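Long-range contacts in LPXTG cell wall surface protein (Streptococcus gordonii, PDB 4IGB), which probably helps this bacterium adhere to surfaces as a peptidoglycan-linked cell-wall protein, the present chain comprising its N-terminal N1 and N2 domains: residues F86-S91 with Y108-K113; T188-V193 with L285-I290; D200-N205 with W242-I247; Q309-K314 with Y393-N398. All blocks are in the same frame, centred on the assembly; numbering follows the deposited sequence.

Contact 1. Residues F86-S91 with Y108-K113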
# COMPACT_ATOMS: atom_id res chain seq x y z
N PHE B 86 -19.47 11.26 -13.95
CA PHE B 86 -20.07 10.97 -12.66
C PHE B 86 -19.08 11.32 -11.54
O PHE B 86 -18.09 10.60 -11.32
CB PHE B 86 -20.52 9.49 -12.61
CG PHE B 86 -21.47 9.12 -13.72
CD1 PHE B 86 -21.00 8.74 -14.96
CD2 PHE B 86 -22.85 9.20 -13.53
CE1 PHE B 86 -21.88 8.42 -15.99
CE2 PHE B 86 -23.74 8.89 -14.56
CZ PHE B 86 -23.25 8.49 -15.79
N GLU B 87 -19.34 12.45 -10.90
CA GLU B 87 -18.54 12.96 -9.78
C GLU B 87 -18.85 12.20 -8.51
O GLU B 87 -20.03 11.94 -8.21
CB GLU B 87 -18.82 14.45 -9.55
CG GLU B 87 -18.39 15.33 -10.71
CD GLU B 87 -18.78 16.81 -10.57
OE1 GLU B 87 -18.27 17.60 -11.37
OE2 GLU B 87 -19.61 17.17 -9.69
N ASN B 88 -17.81 11.83 -7.78
CA ASN B 88 -17.97 11.15 -6.50
C ASN B 88 -19.13 10.17 -6.44
O ASN B 88 -20.03 10.33 -5.61
CB ASN B 88 -18.14 12.19 -5.38
CG ASN B 88 -16.86 12.94 -5.11
OD1 ASN B 88 -16.74 14.13 -5.42
ND2 ASN B 88 -15.88 12.25 -4.56
N PRO B 89 -19.13 9.15 -7.31
CA PRO B 89 -20.30 8.26 -7.34
C PRO B 89 -20.34 7.29 -6.17
O PRO B 89 -21.40 6.77 -5.81
CB PRO B 89 -20.12 7.49 -8.65
CG PRO B 89 -18.64 7.59 -8.97
CD PRO B 89 -18.21 8.92 -8.44
N LEU B 90 -19.19 7.04 -5.56
CA LEU B 90 -19.07 5.93 -4.65
C LEU B 90 -17.89 6.10 -3.70
O LEU B 90 -16.76 6.32 -4.13
CB LEU B 90 -18.89 4.62 -5.42
CG LEU B 90 -18.89 3.35 -4.56
CD1 LEU B 90 -20.22 3.22 -3.83
CD2 LEU B 90 -18.62 2.10 -5.40
N SER B 91 -18.19 5.98 -2.42
CA SER B 91 -17.19 6.01 -1.36
C SER B 91 -17.34 4.77 -0.47
O SER B 91 -18.44 4.50 0.05
CB SER B 91 -17.34 7.28 -0.53
OG SER B 91 -16.58 7.19 0.66
N TYR B 108 -10.05 2.70 2.96
CA TYR B 108 -11.07 3.55 2.36
C TYR B 108 -10.80 3.59 0.87
O TYR B 108 -9.65 3.73 0.45
CB TYR B 108 -11.03 4.95 2.99
CG TYR B 108 -11.37 4.90 4.45
CD1 TYR B 108 -12.67 5.15 4.88
CD2 TYR B 108 -10.42 4.55 5.40
CE1 TYR B 108 -13.00 5.09 6.22
CE2 TYR B 108 -10.75 4.49 6.75
CZ TYR B 108 -12.04 4.75 7.14
OH TYR B 108 -12.39 4.69 8.46
N LEU B 109 -11.85 3.45 0.08
CA LEU B 109 -11.72 3.47 -1.36
C LEU B 109 -12.75 4.46 -1.90
O LEU B 109 -13.95 4.20 -1.89
CB LEU B 109 -11.95 2.08 -1.96
CG LEU B 109 -11.52 1.90 -3.41
CD1 LEU B 109 -10.03 2.09 -3.51
CD2 LEU B 109 -11.94 0.53 -3.95
N ASN B 110 -12.26 5.61 -2.36
CA ASN B 110 -13.15 6.64 -2.88
C ASN B 110 -13.01 6.81 -4.39
O ASN B 110 -11.91 7.03 -4.92
CB ASN B 110 -12.92 7.97 -2.15
CG ASN B 110 -14.05 8.95 -2.40
OD1 ASN B 110 -15.17 8.75 -1.93
ND2 ASN B 110 -13.77 9.99 -3.16
N PHE B 111 -14.13 6.66 -5.08
CA PHE B 111 -14.20 7.01 -6.49
C PHE B 111 -14.44 8.50 -6.58
O PHE B 111 -15.55 8.97 -6.33
CB PHE B 111 -15.28 6.21 -7.23
CG PHE B 111 -14.90 4.78 -7.46
CD1 PHE B 111 -14.97 3.86 -6.43
CD2 PHE B 111 -14.43 4.37 -8.70
CE1 PHE B 111 -14.59 2.54 -6.63
CE2 PHE B 111 -14.04 3.04 -8.91
CZ PHE B 111 -14.13 2.13 -7.87
N ASN B 112 -13.39 9.24 -6.91
CA ASN B 112 -13.49 10.69 -6.99
C ASN B 112 -14.28 11.07 -8.23
O ASN B 112 -15.03 12.04 -8.22
CB ASN B 112 -12.10 11.29 -7.06
CG ASN B 112 -11.23 10.84 -5.90
OD1 ASN B 112 -11.61 11.00 -4.73
ND2 ASN B 112 -10.09 10.23 -6.22
N LYS B 113 -14.09 10.29 -9.28
CA LYS B 113 -14.76 10.54 -10.54
C LYS B 113 -14.66 9.32 -11.43
O LYS B 113 -13.62 8.65 -11.48
CB LYS B 113 -14.15 11.76 -11.26
CG LYS B 113 -14.82 12.08 -12.59
CD LYS B 113 -14.15 13.24 -13.31
CE LYS B 113 -14.46 14.57 -12.62
NZ LYS B 113 -13.64 15.70 -13.17
O HOH W 1 -16.47 17.34 -13.40

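Contact 2. Residues T188-V193 with L285-I290. With SO4 (sulfate ion), chain J.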
# COMPACT_ATOMS: atom_id res chain seq x y z
N THR B 188 -0.95 7.04 10.99
CA THR B 188 -0.73 5.86 10.17
C THR B 188 0.63 5.97 9.47
O THR B 188 0.79 6.72 8.52
CB THR B 188 -1.86 5.65 9.13
OG1 THR B 188 -3.13 5.60 9.80
CG2 THR B 188 -1.66 4.34 8.36
N ASP B 189 1.61 5.22 9.99
CA ASP B 189 2.98 5.19 9.46
C ASP B 189 3.12 4.20 8.29
O ASP B 189 4.18 4.10 7.68
CB ASP B 189 3.95 4.80 10.58
CG ASP B 189 3.41 3.64 11.47
OD1 ASP B 189 2.47 2.93 11.04
OD2 ASP B 189 3.94 3.44 12.59
N LEU B 190 2.05 3.47 7.99
CA LEU B 190 2.09 2.49 6.90
C LEU B 190 2.19 3.15 5.55
O LEU B 190 1.57 4.18 5.30
CB LEU B 190 0.84 1.61 6.94
CG LEU B 190 0.58 0.88 8.27
CD1 LEU B 190 -0.72 0.11 8.20
CD2 LEU B 190 1.76 -0.04 8.63
N LYS B 191 2.97 2.54 4.65
CA LYS B 191 3.12 3.06 3.30
C LYS B 191 2.37 2.18 2.32
O LYS B 191 2.77 1.04 2.04
CB LYS B 191 4.61 3.19 2.93
CG LYS B 191 5.38 4.12 3.87
CD LYS B 191 4.80 5.53 3.92
CE LYS B 191 5.42 6.30 5.08
NZ LYS B 191 4.73 7.61 5.33
N LEU B 192 1.28 2.71 1.78
CA LEU B 192 0.41 1.91 0.94
C LEU B 192 1.16 1.39 -0.26
O LEU B 192 1.84 2.13 -0.94
CB LEU B 192 -0.77 2.74 0.45
CG LEU B 192 -1.66 1.99 -0.52
CD1 LEU B 192 -2.31 0.78 0.16
CD2 LEU B 192 -2.72 2.94 -1.11
N VAL B 193 1.01 0.10 -0.54
CA VAL B 193 1.56 -0.47 -1.76
C VAL B 193 0.45 -0.95 -2.69
O VAL B 193 -0.55 -1.53 -2.24
CB VAL B 193 2.54 -1.62 -1.47
CG1 VAL B 193 2.90 -2.38 -2.75
CG2 VAL B 193 3.77 -1.08 -0.77
N LEU B 285 -4.81 -4.32 -1.96
CA LEU B 285 -4.01 -3.29 -1.32
C LEU B 285 -3.01 -3.97 -0.41
O LEU B 285 -3.32 -4.97 0.22
CB LEU B 285 -4.87 -2.30 -0.54
CG LEU B 285 -5.97 -1.57 -1.30
CD1 LEU B 285 -6.77 -0.71 -0.33
CD2 LEU B 285 -5.38 -0.72 -2.40
N TYR B 286 -1.80 -3.43 -0.35
CA TYR B 286 -0.72 -4.13 0.33
C TYR B 286 0.09 -3.19 1.23
O TYR B 286 -0.01 -1.96 1.13
CB TYR B 286 0.24 -4.74 -0.68
CG TYR B 286 -0.38 -5.56 -1.79
CD1 TYR B 286 -0.33 -6.96 -1.75
CD2 TYR B 286 -0.98 -4.96 -2.89
CE1 TYR B 286 -0.89 -7.72 -2.77
CE2 TYR B 286 -1.53 -5.72 -3.92
CZ TYR B 286 -1.48 -7.10 -3.85
OH TYR B 286 -2.02 -7.85 -4.87
N ILE B 287 0.89 -3.80 2.09
CA ILE B 287 2.04 -3.13 2.67
C ILE B 287 3.19 -4.13 2.69
O ILE B 287 2.99 -5.35 2.66
CB ILE B 287 1.82 -2.65 4.12
CG1 ILE B 287 1.44 -3.83 5.02
CG2 ILE B 287 0.77 -1.54 4.18
CD1 ILE B 287 1.46 -3.48 6.51
N GLU B 288 4.40 -3.59 2.76
CA GLU B 288 5.58 -4.42 2.90
C GLU B 288 5.67 -4.92 4.33
O GLU B 288 5.00 -4.40 5.22
CB GLU B 288 6.82 -3.62 2.48
CG GLU B 288 6.75 -3.23 1.01
CD GLU B 288 7.59 -2.01 0.67
OE1 GLU B 288 8.71 -2.22 0.17
OE2 GLU B 288 7.12 -0.86 0.90
N LYS B 289 6.48 -5.96 4.55
CA LYS B 289 6.55 -6.64 5.84
C LYS B 289 7.79 -6.31 6.64
O LYS B 289 8.91 -6.48 6.16
CB LYS B 289 6.53 -8.16 5.65
CG LYS B 289 5.16 -8.80 5.59
CD LYS B 289 5.28 -10.33 5.68
CE LYS B 289 4.00 -11.00 5.22
NZ LYS B 289 4.16 -12.49 5.11
N ILE B 290 7.60 -5.84 7.87
CA ILE B 290 8.71 -5.79 8.82
C ILE B 290 8.26 -6.67 9.97
O ILE B 290 7.63 -6.20 10.92
CB ILE B 290 9.07 -4.35 9.30
CG1 ILE B 290 9.63 -3.53 8.14
CG2 ILE B 290 10.11 -4.39 10.43
CD1 ILE B 290 9.87 -2.06 8.47
S SO4 J . -1.16 -11.36 -5.01
O1 SO4 J . -0.32 -11.67 -6.16
O2 SO4 J . -1.96 -10.19 -5.30
O3 SO4 J . -0.29 -11.12 -3.85
O4 SO4 J . -2.06 -12.48 -4.74
O HOH W 2 4.90 -0.72 2.69

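Contact 3. Residues D200-N205 with W242-I247. With NA (sodium ion), chain M.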
# COMPACT_ATOMS: atom_id res chain seq x y z
N ASP B 200 -2.90 -5.20 -20.19
CA ASP B 200 -2.58 -5.84 -21.46
C ASP B 200 -3.67 -5.81 -22.51
O ASP B 200 -3.51 -6.37 -23.59
CB ASP B 200 -2.15 -7.30 -21.23
CG ASP B 200 -3.33 -8.26 -21.14
OD1 ASP B 200 -4.42 -7.83 -20.72
OD2 ASP B 200 -3.18 -9.45 -21.50
N ALA B 201 -4.79 -5.15 -22.22
CA ALA B 201 -5.89 -5.12 -23.18
C ALA B 201 -5.73 -4.00 -24.19
O ALA B 201 -5.40 -2.88 -23.83
CB ALA B 201 -7.24 -5.03 -22.48
N ILE B 202 -5.96 -4.33 -25.46
CA ILE B 202 -5.98 -3.37 -26.54
C ILE B 202 -7.09 -3.76 -27.50
O ILE B 202 -7.18 -4.93 -27.88
CB ILE B 202 -4.61 -3.34 -27.28
CG1 ILE B 202 -3.48 -3.05 -26.29
CG2 ILE B 202 -4.63 -2.34 -28.43
CD1 ILE B 202 -2.12 -2.85 -26.92
N ASP B 203 -7.94 -2.82 -27.87
CA ASP B 203 -9.05 -3.16 -28.77
C ASP B 203 -8.82 -2.59 -30.18
O ASP B 203 -7.78 -2.00 -30.45
CB ASP B 203 -10.41 -2.72 -28.20
CG ASP B 203 -10.57 -1.21 -28.11
OD1 ASP B 203 -9.73 -0.47 -28.67
OD2 ASP B 203 -11.57 -0.75 -27.48
N ALA B 204 -9.80 -2.78 -31.06
CA ALA B 204 -9.69 -2.25 -32.43
C ALA B 204 -9.99 -0.76 -32.53
O ALA B 204 -9.93 -0.19 -33.61
CB ALA B 204 -10.58 -3.05 -33.38
N ASN B 205 -10.33 -0.12 -31.41
CA ASN B 205 -10.50 1.33 -31.40
C ASN B 205 -9.16 1.97 -31.08
O ASN B 205 -9.04 3.18 -30.90
CB ASN B 205 -11.52 1.76 -30.34
CG ASN B 205 -12.80 0.95 -30.40
OD1 ASN B 205 -13.54 1.01 -31.39
ND2 ASN B 205 -13.08 0.19 -29.35
N TRP B 242 0.73 3.82 -17.04
CA TRP B 242 1.36 2.61 -17.54
C TRP B 242 0.43 1.96 -18.55
O TRP B 242 -0.69 1.57 -18.21
CB TRP B 242 1.73 1.68 -16.39
CG TRP B 242 2.88 2.25 -15.63
CD1 TRP B 242 4.22 2.04 -15.88
CD2 TRP B 242 2.83 3.17 -14.53
NE1 TRP B 242 4.98 2.75 -14.99
CE2 TRP B 242 4.15 3.46 -14.15
CE3 TRP B 242 1.78 3.78 -13.83
CZ2 TRP B 242 4.46 4.31 -13.10
CZ3 TRP B 242 2.09 4.63 -12.77
CH2 TRP B 242 3.42 4.88 -12.42
N ILE B 243 0.88 1.88 -19.79
CA ILE B 243 -0.02 1.59 -20.90
C ILE B 243 0.29 0.25 -21.54
O ILE B 243 1.45 -0.06 -21.80
CB ILE B 243 0.05 2.72 -21.94
CG1 ILE B 243 -0.31 4.05 -21.27
CG2 ILE B 243 -0.90 2.42 -23.12
CD1 ILE B 243 0.09 5.28 -22.06
N ALA B 244 -0.75 -0.55 -21.76
CA ALA B 244 -0.60 -1.89 -22.33
C ALA B 244 0.05 -1.88 -23.70
O ALA B 244 -0.21 -1.00 -24.52
CB ALA B 244 -1.95 -2.59 -22.41
N THR B 245 0.90 -2.87 -23.96
CA THR B 245 1.48 -3.04 -25.29
C THR B 245 1.25 -4.43 -25.88
O THR B 245 1.34 -4.61 -27.10
CB THR B 245 2.99 -2.72 -25.32
OG1 THR B 245 3.69 -3.63 -24.45
CG2 THR B 245 3.25 -1.29 -24.88
N GLN B 246 0.95 -5.42 -25.04
CA GLN B 246 0.78 -6.77 -25.55
C GLN B 246 0.04 -7.69 -24.59
O GLN B 246 -0.02 -7.43 -23.39
CB GLN B 246 2.14 -7.38 -25.90
CG GLN B 246 3.12 -7.41 -24.73
CD GLN B 246 4.34 -8.28 -25.01
OE1 GLN B 246 5.34 -7.83 -25.59
NE2 GLN B 246 4.27 -9.54 -24.59
N ILE B 247 -0.52 -8.76 -25.13
CA ILE B 247 -1.18 -9.79 -24.34
C ILE B 247 -0.18 -10.46 -23.42
O ILE B 247 0.96 -10.72 -23.82
CB ILE B 247 -1.80 -10.85 -25.25
CG1 ILE B 247 -2.68 -10.18 -26.29
CG2 ILE B 247 -2.61 -11.84 -24.43
CD1 ILE B 247 -3.92 -9.59 -25.70
NA NA M . -4.17 -11.39 -19.97
O HOH W 3 -4.80 -13.02 -18.26

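Contact 4. Residues Q309-K314 with Y393-N398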
# COMPACT_ATOMS: atom_id res chain seq x y z
N GLN B 309 20.17 5.68 38.79
CA GLN B 309 19.78 4.28 38.67
C GLN B 309 19.91 3.82 37.21
O GLN B 309 19.22 4.33 36.32
CB GLN B 309 18.35 4.05 39.14
CG GLN B 309 18.09 4.38 40.59
CD GLN B 309 18.87 3.49 41.53
OE1 GLN B 309 19.67 3.98 42.32
NE2 GLN B 309 18.65 2.18 41.44
N ASP B 310 20.79 2.87 36.96
CA ASP B 310 20.95 2.34 35.61
C ASP B 310 19.65 1.80 35.05
O ASP B 310 18.87 1.15 35.76
CB ASP B 310 22.00 1.23 35.58
CG ASP B 310 23.40 1.76 35.72
OD1 ASP B 310 23.60 2.98 35.56
OD2 ASP B 310 24.31 0.93 35.98
N VAL B 311 19.39 2.08 33.79
CA VAL B 311 18.36 1.35 33.07
C VAL B 311 18.90 1.10 31.67
O VAL B 311 19.40 2.01 31.00
CB VAL B 311 16.98 2.06 33.07
CG1 VAL B 311 16.80 2.94 34.30
CG2 VAL B 311 16.78 2.86 31.81
N THR B 312 18.84 -0.16 31.25
CA THR B 312 19.49 -0.59 30.03
C THR B 312 18.47 -1.16 29.08
O THR B 312 17.69 -2.03 29.45
CB THR B 312 20.54 -1.68 30.34
OG1 THR B 312 21.43 -1.19 31.34
CG2 THR B 312 21.33 -2.05 29.10
N TYR B 313 18.48 -0.67 27.84
CA TYR B 313 17.53 -1.11 26.83
C TYR B 313 18.22 -1.98 25.79
O TYR B 313 19.24 -1.60 25.23
CB TYR B 313 16.88 0.10 26.16
CG TYR B 313 16.02 0.94 27.09
CD1 TYR B 313 14.78 0.48 27.54
CD2 TYR B 313 16.43 2.19 27.52
CE1 TYR B 313 13.98 1.24 28.39
CE2 TYR B 313 15.63 2.97 28.37
CZ TYR B 313 14.42 2.48 28.80
OH TYR B 313 13.62 3.23 29.63
N LYS B 314 17.66 -3.16 25.54
CA LYS B 314 18.16 -4.02 24.49
C LYS B 314 17.12 -4.10 23.40
O LYS B 314 15.98 -4.52 23.64
CB LYS B 314 18.46 -5.42 25.02
CG LYS B 314 19.15 -6.35 24.02
CD LYS B 314 19.40 -7.73 24.64
CE LYS B 314 20.03 -8.71 23.64
NZ LYS B 314 20.07 -10.10 24.18
N TYR B 393 21.33 0.08 24.72
CA TYR B 393 21.45 1.46 25.19
C TYR B 393 21.60 1.51 26.69
O TYR B 393 20.74 1.03 27.43
CB TYR B 393 20.21 2.27 24.82
CG TYR B 393 19.77 2.20 23.37
CD1 TYR B 393 20.14 3.19 22.47
CD2 TYR B 393 18.93 1.19 22.92
CE1 TYR B 393 19.70 3.16 21.16
CE2 TYR B 393 18.48 1.15 21.60
CZ TYR B 393 18.87 2.14 20.73
OH TYR B 393 18.44 2.11 19.42
N LYS B 394 22.69 2.11 27.15
CA LYS B 394 22.88 2.33 28.57
C LYS B 394 22.38 3.73 28.93
O LYS B 394 22.81 4.72 28.34
CB LYS B 394 24.36 2.20 28.94
CG LYS B 394 24.91 0.78 28.85
CD LYS B 394 26.39 0.74 29.25
CE LYS B 394 26.92 -0.69 29.32
NZ LYS B 394 28.38 -0.73 29.61
N THR B 395 21.46 3.79 29.89
CA THR B 395 21.03 5.08 30.44
C THR B 395 21.05 5.00 31.97
O THR B 395 21.27 3.93 32.54
CB THR B 395 19.59 5.46 30.01
OG1 THR B 395 18.65 4.61 30.69
CG2 THR B 395 19.41 5.31 28.52
N ALA B 396 20.83 6.14 32.62
CA ALA B 396 20.65 6.16 34.07
C ALA B 396 19.73 7.30 34.47
O ALA B 396 19.80 8.38 33.92
CB ALA B 396 22.00 6.26 34.78
N THR B 397 18.85 7.05 35.44
CA THR B 397 17.95 8.09 35.92
C THR B 397 18.75 9.31 36.38
O THR B 397 19.90 9.19 36.79
CB THR B 397 17.09 7.57 37.08
OG1 THR B 397 17.94 7.14 38.15
CG2 THR B 397 16.25 6.40 36.61
N ASN B 398 18.13 10.48 36.25
CA ASN B 398 18.73 11.73 36.73
C ASN B 398 17.90 12.28 37.89
O ASN B 398 16.99 11.61 38.37
CB ASN B 398 18.84 12.76 35.60
CG ASN B 398 17.50 13.06 34.97
OD1 ASN B 398 16.51 13.26 35.67
ND2 ASN B 398 17.45 13.07 33.64
O HOH W 4 22.46 1.51 31.89

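Contact 1. Residues F86-S91 with Y108-K113
Asn-88 N donates to Asn-112 O over 2.8 Å, and this nearly straight bond (160° at the hydrogen) holds two irregularities of the strands together. On one side the chain turns a corner at Glu-87 and Asn-88. Asn-88 takes positive phi and psi, a left-handed conformation that asparagine tolerates better than most residues. On the other side Asn-112 and Lys-113 both face Asp-175, forming a classic beta bulge. Between them Phe-111 O meets no N-H from Pro-89, since proline has none; it receives the CA-H of Asn-88, CA to O 3.3 Å. Pro-89 lays CG against Phe-111 CB at about a right angle, 4.0 Å away. Beyond it Phe-111 N bonds to Leu-90 O at 2.8 Å, an oxygen that also lies in the plane of the Phe-111 ring, at its edge. The Leu-90 and Phe-111 side chains run side by side, CB to CD1 4.1 Å, into the interior of the N1 domain, where Phe-138 and Phe-139 meet the Phe-111 ring edge-to-face. On the opposite face Glu-87, Ser-91, Asn-110 and Lys-113 are polar. Asn-110 CG, anti to the backbone N (chi1 -165°), leans toward the partner strand, where OD1 lies 3.0 Å from Ser-91 CB; ND2 donates in its own amide plane to Asn-112 OD1 at 2.9 Å, and Asn-112 ND2 bonds to Thr-177 and Asp-175. Glu-87 OE1 and Lys-113 NZ, 5.3 Å apart, share a water, held weakly by the lysine. The charged pair is thus solvent-separated and probably adds little beside the backbone bonds and aromatic packing.

Contact 2. Residues T188-V193 with L285-I290
Val-193 fits into the angle between Tyr-286 and Glu-288. Its CB rests on Tyr-286 CB at 4.0 Å, while CG2 reaches the other way to lie 3.7 Å from Glu-288 OE2, crossing the glutamate chain at about a right angle. A branched, compact valine suits this corner because its two methyls can serve both walls at once. Leu-192 points its CD1 into the notch beside the backbone, 3.7 Å from Tyr-286 O and close to Leu-285 CB. Val-193 and Tyr-286 form a single antiparallel bridge, bonded both ways (Val-193 N to Tyr-286 O 2.8 Å), which ties strand 193-194 at the border of the five-stranded sheet to the end of strand 280-287 in the six-stranded one. One residue past the bridge, Ile-287 turns CG1 between its backbone N and carbonyl carbon (chi1 58°); its CD1 meets Leu-190 CD2 at 4.1 Å, and its CG2 lies 3.9 Å from Lys-191 O. Where they diverge, a water bridges the two chains, donating to Lys-191 O and Glu-288 OE2 and accepting from Glu-288 N at 2.9 Å. Glu-288 OE2 also forms a salt bridge with Arg-263, and OE1 accepts from Leu-327 N.

Contact 3. Residues D200-N205 with W242-I247
Asp-200 and Ala-244 bring their CA atoms within 4.5 Å, although neither segment is regular there: residues 200-205 are loop, and strand 239-243 has just ended. This closeness comes without direct hydrogen bonds between the segments. Glu-209 mediates instead, its OE1 accepting from the backbone N of both Asp-200 and Ala-201 while its backbone bonds to Ala-201 and Ala-244. The small Ala-244 permits the close approach, its CB lying 3.4 Å from Asp-200 CA. Two residues on, Gln-246 O comes to 3.0 Å from Asp-200 CB. Asp-200 holds CG between its backbone N and carbonyl carbon (chi1 85°), and OD2 binds a sodium ion at 2.7 Å. A water at 2.5 Å from the sodium, Asp-198 and the carbonyl of Thr-248 also bind the ion, so the carboxylate links the two loops through the metal, with charge that suits a cation. Ile-247 lies alongside the same oxygen, its CA 3.5 Å from Asp-200 OD2. At the outer end Ile-202 extends CD1 over the backbone, 3.6 Å from Ala-244 O, and sets CG1 against Ala-244 CB. The strand leading into this contact lies in the eight-stranded sheet between strands 210-214 and 232-235; Trp-242 packs edge-to-face with Tyr-216 and touches strand 220-226, and helix 250-256 begins just beyond the sodium site.

Contact 4. Residues Q309-K314 with Y393-N398
Gln-309 and Thr-397 close the end of this antiparallel pair through a side chain as well as backbone. Gln-309 N donates to Thr-397 OG1 at 2.7 Å, and Thr-397 N returns a bond to Gln-309 O. Thr-397 puts OG1 between its backbone N and carbonyl carbon (chi1 59°), where the hydroxyl can accept this N-H and also bond to Lys-306 O; threonine suits the place by doing both. The first regular hydrogen-bonded pair is Val-311 with Thr-395, joined both ways, Val-311 N to Thr-395 O at 2.9 Å. Thr-395 O takes a second donor, a water at 2.8 Å that also bonds to Thr-312 OG1. An added bond from the Thr-395 hydroxyl to Val-311 O is doubtful, because that hydroxyl is modelled too close to a neighbour. Tyr-313 and Tyr-393 complete the series, Tyr-393 N reaching Tyr-313 O at 2.7 Å and Tyr-313 N donating back to Tyr-393 O, both in the carbonyl plane. Tyr-313 O also lies at the edge of the Tyr-393 ring, whose CD2 packs on Tyr-313 CB at 4.0 Å. At the alternate positions the backbones turn outward: Thr-312 bonds to Asp-299, and Ala-396 to Asp-344. Both strands are therefore interior to their sheet in the N2 domain, 310-317 beside 295-304 and 389-397 beside 343-352, with the tyrosines facing strand 409-417.

Contact 2 is the buried one, its centre about 5 Å from the centre of the chain, and relies on aliphatic side chains around a single bridge; the others are partly buried. Contacts 1 and 4 are true antiparallel strand pairs with an apolar and a polar surface, but contact 1 is interrupted by a corner and a bulge, whereas contact 4 keeps a regular register. Contacts 1 and 3 both reach the eight-stranded sheet, yet contact 3 is van der Waals packing of loops beside a sodium site, without paired backbones, and is nested inside the chain loop that contact 2 closes. Contact 4 alone belongs to the N2 domain, its centre about 61 Å from that of contact 3.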